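BamaA.19900.a (Balamuthia mandrillaris, PDB 6VZZ) probably phosphorylates glucose to glucose 6-phosphate as a glucokinase of the actin-like ATPase superfamily, and binds beta-D-glucopyranose. Local coordinates at residues S156-D161 against V179-D184; R264-T269 against G290-N295. One frame throughout, in Å; residues are numbered along the deposited sequence.

Contact 1. Residues S156-D161 against V179-D184. With CA (calcium ion), chain E.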
ATOM      1  N   SER A 156       6.182  -1.530  20.588  1.00 44.01           N
ATOM      2  CA  SER A 156       6.484  -1.469  22.012  1.00 42.33           C
ATOM      3  C   SER A 156       7.238  -2.715  22.474  1.00 44.59           C
ATOM      4  O   SER A 156       8.226  -2.616  23.211  1.00 47.07           O
ATOM      5  CB  SER A 156       5.185  -1.291  22.792  1.00 39.04           C
ATOM      6  OG  SER A 156       5.411  -1.475  24.169  1.00 52.14           O
ATOM      7  N   MET A 157       6.801  -3.896  22.033  1.00 45.02           N
ATOM      8  CA  MET A 157       7.467  -5.121  22.459  1.00 45.57           C
ATOM      9  C   MET A 157       8.817  -5.290  21.784  1.00 49.45           C
ATOM     10  O   MET A 157       9.738  -5.864  22.379  1.00 52.62           O
ATOM     11  CB  MET A 157       6.581  -6.327  22.178  1.00 47.25           C
ATOM     12  CG  MET A 157       5.311  -6.307  22.969  1.00 47.04           C
ATOM     13  SD  MET A 157       4.592  -7.934  23.100  1.00 63.28           S
ATOM     14  CE  MET A 157       3.362  -7.608  24.372  1.00 64.06           C
ATOM     15  N   ASN A 158       8.956  -4.805  20.550  1.00 47.61           N
ATOM     16  CA  ASN A 158      10.261  -4.843  19.907  1.00 46.28           C
ATOM     17  C   ASN A 158      11.253  -3.955  20.644  1.00 49.04           C
ATOM     18  O   ASN A 158      12.431  -4.301  20.765  1.00 52.60           O
ATOM     19  CB  ASN A 158      10.141  -4.422  18.449  1.00 46.00           C
ATOM     20  CG  ASN A 158      11.407  -4.682  17.674  1.00 46.09           C
ATOM     21  OD1 ASN A 158      11.692  -5.821  17.312  1.00 48.61           O
ATOM     22  ND2 ASN A 158      12.174  -3.632  17.407  1.00 41.69           N
ATOM     23  N   ALA A 159      10.783  -2.821  21.171  1.00 50.66           N
ATOM     24  CA  ALA A 159      11.671  -1.888  21.860  1.00 49.11           C
ATOM     25  C   ALA A 159      12.209  -2.461  23.168  1.00 51.87           C
ATOM     26  O   ALA A 159      13.330  -2.128  23.569  1.00 50.36           O
ATOM     27  CB  ALA A 159      10.945  -0.568  22.116  1.00 45.14           C
ATOM     28  N   SER A 160      11.438  -3.303  23.854  1.00 52.69           N
ATOM     29  CA  SER A 160      11.912  -3.953  25.070  1.00 55.52           C
ATOM     30  C   SER A 160      12.380  -5.380  24.812  1.00 60.78           C
ATOM     31  O   SER A 160      12.453  -6.179  25.754  1.00 60.66           O
ATOM     32  CB  SER A 160      10.830  -3.925  26.153  1.00 54.03           C
ATOM     33  OG  SER A 160       9.529  -3.984  25.588  1.00 57.18           O
ATOM     34  N   ASP A 161      12.691  -5.710  23.552  1.00 60.31           N
ATOM     35  CA  ASP A 161      13.299  -6.989  23.172  1.00 64.31           C
ATOM     36  C   ASP A 161      12.470  -8.179  23.664  1.00 67.07           C
ATOM     37  O   ASP A 161      12.994  -9.160  24.198  1.00 64.23           O
ATOM     38  CB  ASP A 161      14.742  -7.073  23.673  1.00 65.59           C
ATOM     39  CG  ASP A 161      15.747  -6.554  22.653  1.00 74.31           C
ATOM     40  OD1 ASP A 161      15.577  -6.854  21.451  1.00 78.15           O
ATOM     41  OD2 ASP A 161      16.715  -5.856  23.046  1.00 77.36           O
ATOM     42  N   VAL A 179      13.242 -13.427  17.524  1.00 48.48           N
ATOM     43  CA  VAL A 179      12.424 -12.475  16.781  1.00 49.75           C
ATOM     44  C   VAL A 179      12.736 -11.057  17.247  1.00 51.72           C
ATOM     45  O   VAL A 179      12.630 -10.735  18.435  1.00 52.91           O
ATOM     46  CB  VAL A 179      10.932 -12.796  16.920  1.00 51.14           C
ATOM     47  CG1 VAL A 179      10.101 -11.764  16.168  1.00 48.62           C
ATOM     48  CG2 VAL A 179      10.642 -14.190  16.373  1.00 48.02           C
ATOM     49  N   THR A 180      13.147 -10.214  16.304  1.00 49.44           N
ATOM     50  CA  THR A 180      13.440  -8.807  16.522  1.00 46.93           C
ATOM     51  C   THR A 180      13.243  -8.110  15.183  1.00 46.70           C
ATOM     52  O   THR A 180      13.435  -8.716  14.126  1.00 50.98           O
ATOM     53  CB  THR A 180      14.867  -8.607  17.058  1.00 47.03           C
ATOM     54  OG1 THR A 180      14.964  -7.346  17.733  1.00 50.54           O
ATOM     55  CG2 THR A 180      15.874  -8.641  15.926  1.00 45.57           C
ATOM     56  N   LEU A 181      12.832  -6.848  15.215  1.00 46.10           N
ATOM     57  CA  LEU A 181      12.507  -6.125  13.989  1.00 44.75           C
ATOM     58  C   LEU A 181      13.653  -5.198  13.603  1.00 45.62           C
ATOM     59  O   LEU A 181      14.163  -4.446  14.441  1.00 45.03           O
ATOM     60  CB  LEU A 181      11.212  -5.330  14.147  1.00 42.48           C
ATOM     61  CG  LEU A 181       9.965  -6.183  14.366  1.00 41.93           C
ATOM     62  CD1 LEU A 181       8.727  -5.321  14.317  1.00 45.32           C
ATOM     63  CD2 LEU A 181       9.874  -7.276  13.335  1.00 41.03           C
ATOM     64  N   GLN A 182      14.065  -5.270  12.342  1.00 44.75           N
ATOM     65  CA  GLN A 182      15.131  -4.420  11.835  1.00 46.60           C
ATOM     66  C   GLN A 182      14.561  -3.053  11.466  1.00 45.76           C
ATOM     67  O   GLN A 182      13.345  -2.845  11.469  1.00 41.33           O
ATOM     68  CB  GLN A 182      15.806  -5.096  10.642  1.00 48.42           C
ATOM     69  CG  GLN A 182      16.475  -6.431  10.971  1.00 49.10           C
ATOM     70  CD  GLN A 182      17.545  -6.317  12.059  1.00 55.67           C
ATOM     71  OE1 GLN A 182      18.342  -5.367  12.085  1.00 50.46           O
ATOM     72  NE2 GLN A 182      17.558  -7.291  12.971  1.00 57.21           N
ATOM     73  N   PRO A 183      15.415  -2.074  11.176  1.00 48.11           N
ATOM     74  CA  PRO A 183      14.849  -0.769  10.760  1.00 48.09           C
ATOM     75  C   PRO A 183      14.494  -0.743   9.277  1.00 46.30           C
ATOM     76  O   PRO A 183      15.096  -0.048   8.446  1.00 49.33           O
ATOM     77  CB  PRO A 183      15.973   0.215  11.120  1.00 46.96           C
ATOM     78  CG  PRO A 183      16.985  -0.559  11.900  1.00 45.82           C
ATOM     79  CD  PRO A 183      16.854  -1.975  11.461  1.00 44.56           C
ATOM     80  N   ASP A 184      13.490  -1.539   8.928  1.00 45.81           N
ATOM     81  CA  ASP A 184      12.904  -1.571   7.594  1.00 44.75           C
ATOM     82  C   ASP A 184      11.392  -1.600   7.784  1.00 41.70           C
ATOM     83  O   ASP A 184      10.903  -1.415   8.902  1.00 44.32           O
ATOM     84  CB  ASP A 184      13.452  -2.757   6.789  1.00 43.25           C
ATOM     85  CG  ASP A 184      14.948  -2.633   6.516  1.00 49.17           C
ATOM     86  OD1 ASP A 184      15.407  -1.537   6.107  1.00 58.32           O
ATOM     87  OD2 ASP A 184      15.677  -3.626   6.721  1.00 52.98           O
TER
HETATM   88 CA    CA E 404      16.032   1.056   6.456  1.00 78.76          CA
HETATM   89  O   HOH W   1      15.845   3.724   7.336  1.00 55.62           O
HETATM   90  O   HOH W   2      16.930   0.368   4.407  1.00 65.99           O
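N158, on the last turn of its helix, reaches across to the backbone of L181, and this one amide makes the tight part of the contact. Its OD1 accepts a hydrogen bond from L181 N at 2.6 Å, with an N-H...O angle of 147° and the donor tilted 25° from the carboxamide plane. The short side chain of N158 has CG anti to its own backbone N (chi1 -170°), which carries the amide toward the loop. Asparagine suits the place because its carbonyl can take up a main-chain N-H in a segment without regular strand pairing. The amide crosses the CB-CG end of L181 at a slant; buried L181 also packs on L163 and F212, and N158 shares L163.

Toward the solvent the contact is looser. T180 OG1 and D161 OD1 stand 3.8 Å apart without a hydrogen bond, the two side chains running alongside each other in the same direction. D161 is the C' residue of a Schellman motif: its positive phi turns the chain off the helix, and its N bonds back to N158 O at 3.1 Å.

Farther along 179-184, P183 centres an inverse gamma turn. A calcium ion, which also holds two waters, takes the main-chain carbonyl P183 O (2.5 Å) and the anionic D184 OD1 (2.7 Å), while D184 OD2 forms a salt bridge with R330. The contact thus ties the C-terminal end of helix 146-159 to the loop between strands 167-171 and 186-191, with M157 packing on helix 380-389 and V179 on strand 167-171.

Contact 2. Residues R264-T269 against G290-N295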
ATOM      1  N   ARG A 264     -16.555 -15.037   8.543  1.00 40.72           N
ATOM      2  CA  ARG A 264     -17.668 -15.288   7.636  1.00 41.41           C
ATOM      3  C   ARG A 264     -17.172 -15.759   6.276  1.00 43.50           C
ATOM      4  O   ARG A 264     -17.875 -16.505   5.585  1.00 42.90           O
ATOM      5  CB  ARG A 264     -18.539 -14.032   7.500  1.00 40.29           C
ATOM      6  CG  ARG A 264     -17.906 -12.880   6.737  1.00 41.22           C
ATOM      7  CD  ARG A 264     -18.705 -11.590   6.892  1.00 39.47           C
ATOM      8  NE  ARG A 264     -18.163 -10.514   6.067  1.00 41.38           N
ATOM      9  CZ  ARG A 264     -17.198  -9.681   6.460  1.00 46.69           C
ATOM     10  NH1 ARG A 264     -16.670  -9.796   7.677  1.00 42.22           N
ATOM     11  NH2 ARG A 264     -16.759  -8.726   5.639  1.00 44.67           N
ATOM     12  N   GLY A 265     -15.959 -15.352   5.888  1.00 41.54           N
ATOM     13  CA  GLY A 265     -15.405 -15.806   4.623  1.00 42.46           C
ATOM     14  C   GLY A 265     -15.073 -17.284   4.639  1.00 42.40           C
ATOM     15  O   GLY A 265     -15.355 -18.002   3.680  1.00 45.22           O
ATOM     16  N   LEU A 266     -14.480 -17.761   5.732  1.00 43.29           N
ATOM     17  CA  LEU A 266     -14.258 -19.194   5.872  1.00 43.35           C
ATOM     18  C   LEU A 266     -15.580 -19.949   5.883  1.00 45.70           C
ATOM     19  O   LEU A 266     -15.686 -21.038   5.313  1.00 48.60           O
ATOM     20  CB  LEU A 266     -13.460 -19.478   7.143  1.00 40.50           C
ATOM     21  CG  LEU A 266     -13.218 -20.957   7.452  1.00 45.26           C
ATOM     22  CD1 LEU A 266     -12.399 -21.629   6.359  1.00 41.94           C
ATOM     23  CD2 LEU A 266     -12.557 -21.117   8.806  1.00 45.49           C
ATOM     24  N   VAL A 267     -16.611 -19.373   6.500  1.00 45.21           N
ATOM     25  CA  VAL A 267     -17.908 -20.035   6.546  1.00 46.65           C
ATOM     26  C   VAL A 267     -18.521 -20.116   5.153  1.00 46.95           C
ATOM     27  O   VAL A 267     -19.093 -21.146   4.772  1.00 49.21           O
ATOM     28  CB  VAL A 267     -18.845 -19.316   7.537  1.00 49.45           C
ATOM     29  CG1 VAL A 267     -20.274 -19.823   7.394  1.00 47.97           C
ATOM     30  CG2 VAL A 267     -18.353 -19.491   8.967  1.00 45.35           C
ATOM     31  N   ILE A 268     -18.422 -19.042   4.367  1.00 44.81           N
ATOM     32  CA  ILE A 268     -19.078 -19.061   3.062  1.00 48.28           C
ATOM     33  C   ILE A 268     -18.287 -19.914   2.074  1.00 51.70           C
ATOM     34  O   ILE A 268     -18.874 -20.602   1.232  1.00 53.35           O
ATOM     35  CB  ILE A 268     -19.317 -17.630   2.534  1.00 44.60           C
ATOM     36  CG1 ILE A 268     -20.321 -17.661   1.380  1.00 48.38           C
ATOM     37  CG2 ILE A 268     -18.023 -16.953   2.103  1.00 42.41           C
ATOM     38  CD1 ILE A 268     -20.612 -16.292   0.769  1.00 45.27           C
ATOM     39  N   THR A 269     -16.952 -19.906   2.172  1.00 46.21           N
ATOM     40  CA  THR A 269     -16.151 -20.836   1.384  1.00 50.90           C
ATOM     41  C   THR A 269     -16.495 -22.283   1.730  1.00 52.15           C
ATOM     42  O   THR A 269     -16.597 -23.140   0.843  1.00 48.88           O
ATOM     43  CB  THR A 269     -14.668 -20.556   1.618  1.00 48.84           C
ATOM     44  OG1 THR A 269     -14.370 -19.225   1.186  1.00 46.91           O
ATOM     45  CG2 THR A 269     -13.796 -21.544   0.849  1.00 47.38           C
ATOM     46  N   GLY A 290     -14.886 -21.150  13.781  1.00 55.42           N
ATOM     47  CA  GLY A 290     -13.934 -21.809  14.660  1.00 48.79           C
ATOM     48  C   GLY A 290     -13.945 -23.318  14.511  1.00 55.11           C
ATOM     49  O   GLY A 290     -12.885 -23.952  14.466  1.00 57.03           O
ATOM     50  N   LYS A 291     -15.138 -23.915  14.425  1.00 53.97           N
ATOM     51  CA  LYS A 291     -15.219 -25.365  14.282  1.00 51.14           C
ATOM     52  C   LYS A 291     -14.680 -25.814  12.928  1.00 56.79           C
ATOM     53  O   LYS A 291     -13.989 -26.836  12.836  1.00 58.61           O
ATOM     54  CB  LYS A 291     -16.661 -25.835  14.485  1.00 54.55           C
ATOM     55  N   ILE A 292     -14.979 -25.062  11.865  1.00 54.44           N
ATOM     56  CA  ILE A 292     -14.408 -25.364  10.555  1.00 53.05           C
ATOM     57  C   ILE A 292     -12.886 -25.350  10.632  1.00 56.02           C
ATOM     58  O   ILE A 292     -12.210 -26.262  10.137  1.00 55.85           O
ATOM     59  CB  ILE A 292     -14.929 -24.368   9.503  1.00 52.42           C
ATOM     60  CG1 ILE A 292     -16.455 -24.378   9.468  1.00 56.45           C
ATOM     61  CG2 ILE A 292     -14.352 -24.691   8.132  1.00 51.88           C
ATOM     62  CD1 ILE A 292     -17.049 -23.259   8.653  1.00 54.87           C
ATOM     63  N   ALA A 293     -12.328 -24.321  11.280  1.00 54.87           N
ATOM     64  CA  ALA A 293     -10.878 -24.177  11.365  1.00 53.06           C
ATOM     65  C   ALA A 293     -10.248 -25.298  12.184  1.00 52.84           C
ATOM     66  O   ALA A 293      -9.204 -25.836  11.804  1.00 52.63           O
ATOM     67  CB  ALA A 293     -10.526 -22.816  11.960  1.00 51.90           C
ATOM     68  N   LYS A 294     -10.856 -25.664  13.316  1.00 53.43           N
ATOM     69  CA  LYS A 294     -10.335 -26.788  14.092  1.00 55.37           C
ATOM     70  C   LYS A 294     -10.440 -28.087  13.303  1.00 58.61           C
ATOM     71  O   LYS A 294      -9.454 -28.819  13.156  1.00 59.02           O
ATOM     72  CB  LYS A 294     -11.071 -26.909  15.429  1.00 49.65           C
ATOM     73  N   ASN A 295     -11.634 -28.376  12.769  1.00 57.64           N
ATOM     74  CA  ASN A 295     -11.835 -29.571  11.950  1.00 59.22           C
ATOM     75  C   ASN A 295     -10.810 -29.691  10.837  1.00 59.08           C
ATOM     76  O   ASN A 295     -10.470 -30.806  10.427  1.00 61.12           O
ATOM     77  CB  ASN A 295     -13.235 -29.561  11.336  1.00 61.05           C
ATOM     78  CG  ASN A 295     -14.282 -30.152  12.251  1.00 62.59           C
ATOM     79  OD1 ASN A 295     -13.996 -30.535  13.387  1.00 59.68           O
ATOM     80  ND2 ASN A 295     -15.510 -30.232  11.756  1.00 68.12           N
TER
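L266 and I292 meet through their branches, the two side chains lying alongside and running in opposite senses. L266 CG sits 4.0 Å from I292 CG2, and CD1 and CD2 touch the same methyl, so a single beta-branch methyl serves the whole fork of the leucine. That fork is carried toward the other helix by a CG anti to the backbone N (chi1 177°). CD2 reaches on to A293, 4.1 Å from its CB; the small alanine lets the leucine come close to the neighbouring backbone, where A293 N is equally near.

I292 divides its two arms between two residues of the facing helix. With CG1 anti to its own carbonyl carbon (chi1 -56°) and chi2 extended, CD1 is sent to V267, while CG2 is given to L266. CD1 lies 3.9 Å from V267 CA and 4.0 Å from V267 CG2, the two side chains crossing at about a right angle.

This is apolar helix-helix packing in the helical portion of the larger alpha/beta domain, as in other glucokinases: helices 263-276 and 289-295 approach to 9.7 Å and cross at 69° over these segments, with no hydrogen bond between them. M309 of helix 303-327 touches both L266 and A293, adding a third helix to the apolar patch.

T269 packs instead against helices 234-249 and 303-327. Buried there, its hydroxyl is satisfied within its own helix: OG1 donates to G265 O at 2.9 Å, and T269 N bonds to the same oxygen from the opposite face of its plane. R264, at the exposed end of the segment, forms a salt bridge with E258, a residue of the glucose pocket.

How the contacts relate
Contact 1 closes before contact 2 opens along the chain, and they lie on opposite sides of its centre, with centres 33 Å apart and nearest atoms about 23 Å apart. They share no helix or strand. Contact 1 joins helix 146-159, which follows the edge strand 141-145 of the five-stranded sheet and starts at the glucose-pocket residue D146, to a loop between strands 167-171 and 186-191 of the six-stranded sheet. It therefore lies where the two sheet-bearing lobes adjoin, whereas contact 2 lies wholly among helices, probably within the larger lobe. Glucose is expected to bind between the lobes, as in other members of this superfamily.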